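PDB 7D7P: phosphodiesterase, which is a largely helical metalloprotein of the cyclic nucleotide phosphodiesterase family, modelled here with zinc and magnesium ions. Local coordinates for residues L123-T128 against P332-L337. Numbering follows the deposited sequence.
Sequences LTSVAT and PKLDFL
Lys333 turns CG anti to its own backbone nitrogen (chi1 -162°) and bends once, at chi3 (-56°), and that course carries its ammonium group to the carbonyl of Ser125 in the last turn of helix 109-126. The contact is a worked example of a lysine amine hydrogen-bonding to a main-chain carbonyl near the C-terminal end of a helix within the all-helical phosphodiesterase fold; carbonyls in the last turn of a helix often lack the amide partner of a continuing helix. NZ meets Ser125 O at 2.8 Å, nearly head-on to the carbonyl, with a C=O...N angle of 170°. The carbonyl end of the helix dipole would be expected to favour the positive charge there. CD and CE of Lys333 also pack against the oxygen, CD at 3.2 Å from Ser125 O.

Beside this polar link runs an apolar one. The side chain of Leu334, in the 3-10 turn 332-334 that joins helix 305-330 to helix 336-359, crosses that of Val126 at about a right angle. Val126 CG1 lies anti to the carbonyl carbon and touches the branch point and both methyls of the leucine, coming to 3.7 Å from Leu334 CG. Ser125 adds its methylene, while its hydroxyl turns back to the carbonyl of Leu121 in its own helix. Leu327 of helix 305-330 also packs on Leu334, and Trp54 touches Ser125 and meets the Phe336 ring edge-to-face. The leucine fork closes the contact on the serine side, where CD2 of Leu334 rests 3.9 Å from CB of Ser125.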
ATOM      1  N   LEU A 123     -22.970  14.348   4.939  1.00 22.04           N
ATOM      2  CA  LEU A 123     -23.317  15.740   5.210  1.00 23.37           C
ATOM      3  C   LEU A 123     -23.773  15.925   6.651  1.00 21.69           C
ATOM      4  O   LEU A 123     -23.460  16.941   7.282  1.00 20.81           O
ATOM      5  CB  LEU A 123     -24.405  16.214   4.246  1.00 17.01           C
ATOM      6  CG  LEU A 123     -24.061  16.269   2.757  1.00 22.99           C
ATOM      7  CD1 LEU A 123     -25.268  16.749   1.968  1.00 17.05           C
ATOM      8  CD2 LEU A 123     -22.850  17.157   2.498  1.00 19.14           C
ATOM      9  N   THR A 124     -24.519  14.956   7.185  1.00 23.02           N
ATOM     10  CA  THR A 124     -24.929  15.025   8.582  1.00 24.72           C
ATOM     11  C   THR A 124     -23.725  14.996   9.514  1.00 27.71           C
ATOM     12  O   THR A 124     -23.743  15.629  10.575  1.00 25.15           O
ATOM     13  CB  THR A 124     -25.884  13.873   8.904  1.00 23.33           C
ATOM     14  OG1 THR A 124     -27.011  13.925   8.020  1.00 25.73           O
ATOM     15  CG2 THR A 124     -26.375  13.958  10.341  1.00 21.79           C
ATOM     16  N   SER A 125     -22.660  14.296   9.120  1.00 27.87           N
ATOM     17  CA  SER A 125     -21.511  14.128  10.001  1.00 23.71           C
ATOM     18  C   SER A 125     -20.617  15.364  10.041  1.00 22.25           C
ATOM     19  O   SER A 125     -20.081  15.700  11.102  1.00 27.15           O
ATOM     20  CB  SER A 125     -20.701  12.899   9.577  1.00 21.74           C
ATOM     21  OG  SER A 125     -21.507  11.733   9.578  1.00 24.09           O
ATOM     22  N   VAL A 126     -20.421  16.040   8.909  1.00 18.74           N
ATOM     23  CA  VAL A 126     -19.389  17.081   8.839  1.00 26.55           C
ATOM     24  C   VAL A 126     -19.888  18.414   8.303  1.00 21.79           C
ATOM     25  O   VAL A 126     -19.179  19.427   8.461  1.00 24.61           O
ATOM     26  CB  VAL A 126     -18.185  16.595   8.000  1.00 24.97           C
ATOM     27  CG1 VAL A 126     -17.613  15.304   8.559  1.00 26.83           C
ATOM     28  CG2 VAL A 126     -18.581  16.431   6.540  1.00 24.95           C
ATOM     29  N   ALA A 127     -21.053  18.511   7.667  1.00 20.59           N
ATOM     30  CA  ALA A 127     -21.420  19.715   6.929  1.00 23.21           C
ATOM     31  C   ALA A 127     -22.535  20.530   7.571  1.00 26.63           C
ATOM     32  O   ALA A 127     -22.923  21.559   7.009  1.00 24.89           O
ATOM     33  CB  ALA A 127     -21.827  19.351   5.495  1.00 15.46           C
ATOM     34  N   THR A 128     -23.048  20.120   8.734  1.00 25.01           N
ATOM     35  CA  THR A 128     -24.231  20.769   9.293  1.00 30.07           C
ATOM     36  C   THR A 128     -24.030  22.255   9.569  1.00 35.71           C
ATOM     37  O   THR A 128     -25.018  22.996   9.638  1.00 31.81           O
ATOM     38  CB  THR A 128     -24.660  20.079  10.590  1.00 31.24           C
ATOM     39  OG1 THR A 128     -23.602  20.167  11.552  1.00 34.98           O
ATOM     40  CG2 THR A 128     -24.992  18.620  10.334  1.00 34.85           C
ATOM     41  N   PRO A 332     -11.649  14.935  10.914  1.00 24.77           N
ATOM     42  CA  PRO A 332     -11.312  13.769  11.751  1.00 26.78           C
ATOM     43  C   PRO A 332     -12.512  12.962  12.210  1.00 24.27           C
ATOM     44  O   PRO A 332     -12.338  11.802  12.608  1.00 22.20           O
ATOM     45  CB  PRO A 332     -10.572  14.395  12.943  1.00 32.56           C
ATOM     46  CG  PRO A 332     -10.063  15.703  12.426  1.00 24.58           C
ATOM     47  CD  PRO A 332     -11.113  16.188  11.472  1.00 24.72           C
ATOM     48  N   LYS A 333     -13.723  13.525  12.164  1.00 26.72           N
ATOM     49  CA  LYS A 333     -14.910  12.766  12.545  1.00 25.42           C
ATOM     50  C   LYS A 333     -15.151  11.570  11.632  1.00 25.93           C
ATOM     51  O   LYS A 333     -15.883  10.652  12.013  1.00 22.88           O
ATOM     52  CB  LYS A 333     -16.140  13.677  12.540  1.00 20.14           C
ATOM     53  CG  LYS A 333     -17.317  13.122  13.327  1.00 25.10           C
ATOM     54  CD  LYS A 333     -18.503  14.067  13.294  1.00 34.16           C
ATOM     55  CE  LYS A 333     -18.123  15.446  13.804  1.00 34.04           C
ATOM     56  NZ  LYS A 333     -19.269  16.389  13.738  1.00 43.30           N
ATOM     57  N   LEU A 334     -14.551  11.558  10.444  1.00 21.13           N
ATOM     58  CA  LEU A 334     -14.760  10.493   9.474  1.00 21.17           C
ATOM     59  C   LEU A 334     -13.655   9.446   9.496  1.00 22.67           C
ATOM     60  O   LEU A 334     -13.644   8.562   8.634  1.00 24.23           O
ATOM     61  CB  LEU A 334     -14.883  11.080   8.067  1.00 25.30           C
ATOM     62  CG  LEU A 334     -16.024  12.071   7.840  1.00 23.30           C
ATOM     63  CD1 LEU A 334     -15.972  12.620   6.422  1.00 17.97           C
ATOM     64  CD2 LEU A 334     -17.368  11.412   8.123  1.00 16.31           C
ATOM     65  N   ASP A 335     -12.731   9.516  10.458  1.00 27.45           N
ATOM     66  CA  ASP A 335     -11.590   8.609  10.424  1.00 24.82           C
ATOM     67  C   ASP A 335     -11.960   7.175  10.781  1.00 23.61           C
ATOM     68  O   ASP A 335     -11.135   6.277  10.583  1.00 26.79           O
ATOM     69  CB  ASP A 335     -10.468   9.119  11.338  1.00 21.64           C
ATOM     70  CG  ASP A 335     -10.866   9.175  12.805  1.00 37.27           C
ATOM     71  OD1 ASP A 335     -12.025   8.856  13.145  1.00 32.93           O
ATOM     72  OD2 ASP A 335     -10.003   9.551  13.624  1.00 32.47           O
ATOM     73  N   PHE A 336     -13.171   6.931  11.289  1.00 22.54           N
ATOM     74  CA  PHE A 336     -13.607   5.557  11.510  1.00 25.23           C
ATOM     75  C   PHE A 336     -13.760   4.791  10.203  1.00 27.44           C
ATOM     76  O   PHE A 336     -13.704   3.557  10.212  1.00 26.82           O
ATOM     77  CB  PHE A 336     -14.925   5.529  12.292  1.00 30.73           C
ATOM     78  CG  PHE A 336     -16.099   6.096  11.535  1.00 26.38           C
ATOM     79  CD1 PHE A 336     -16.377   7.453  11.581  1.00 23.69           C
ATOM     80  CD2 PHE A 336     -16.927   5.271  10.789  1.00 21.97           C
ATOM     81  CE1 PHE A 336     -17.454   7.979  10.891  1.00 27.42           C
ATOM     82  CE2 PHE A 336     -18.006   5.790  10.097  1.00 30.55           C
ATOM     83  CZ  PHE A 336     -18.270   7.147  10.148  1.00 28.72           C
ATOM     84  N   LEU A 337     -13.952   5.497   9.084  1.00 19.37           N
ATOM     85  CA  LEU A 337     -14.025   4.838   7.784  1.00 28.70           C
ATOM     86  C   LEU A 337     -12.705   4.172   7.416  1.00 25.94           C
ATOM     87  O   LEU A 337     -12.701   3.177   6.682  1.00 24.38           O
ATOM     88  CB  LEU A 337     -14.427   5.845   6.706  1.00 24.01           C
ATOM     89  CG  LEU A 337     -15.791   6.507   6.909  1.00 26.51           C
ATOM     90  CD1 LEU A 337     -15.939   7.742   6.032  1.00 28.11           C
ATOM     91  CD2 LEU A 337     -16.908   5.508   6.639  1.00 23.01           C
TER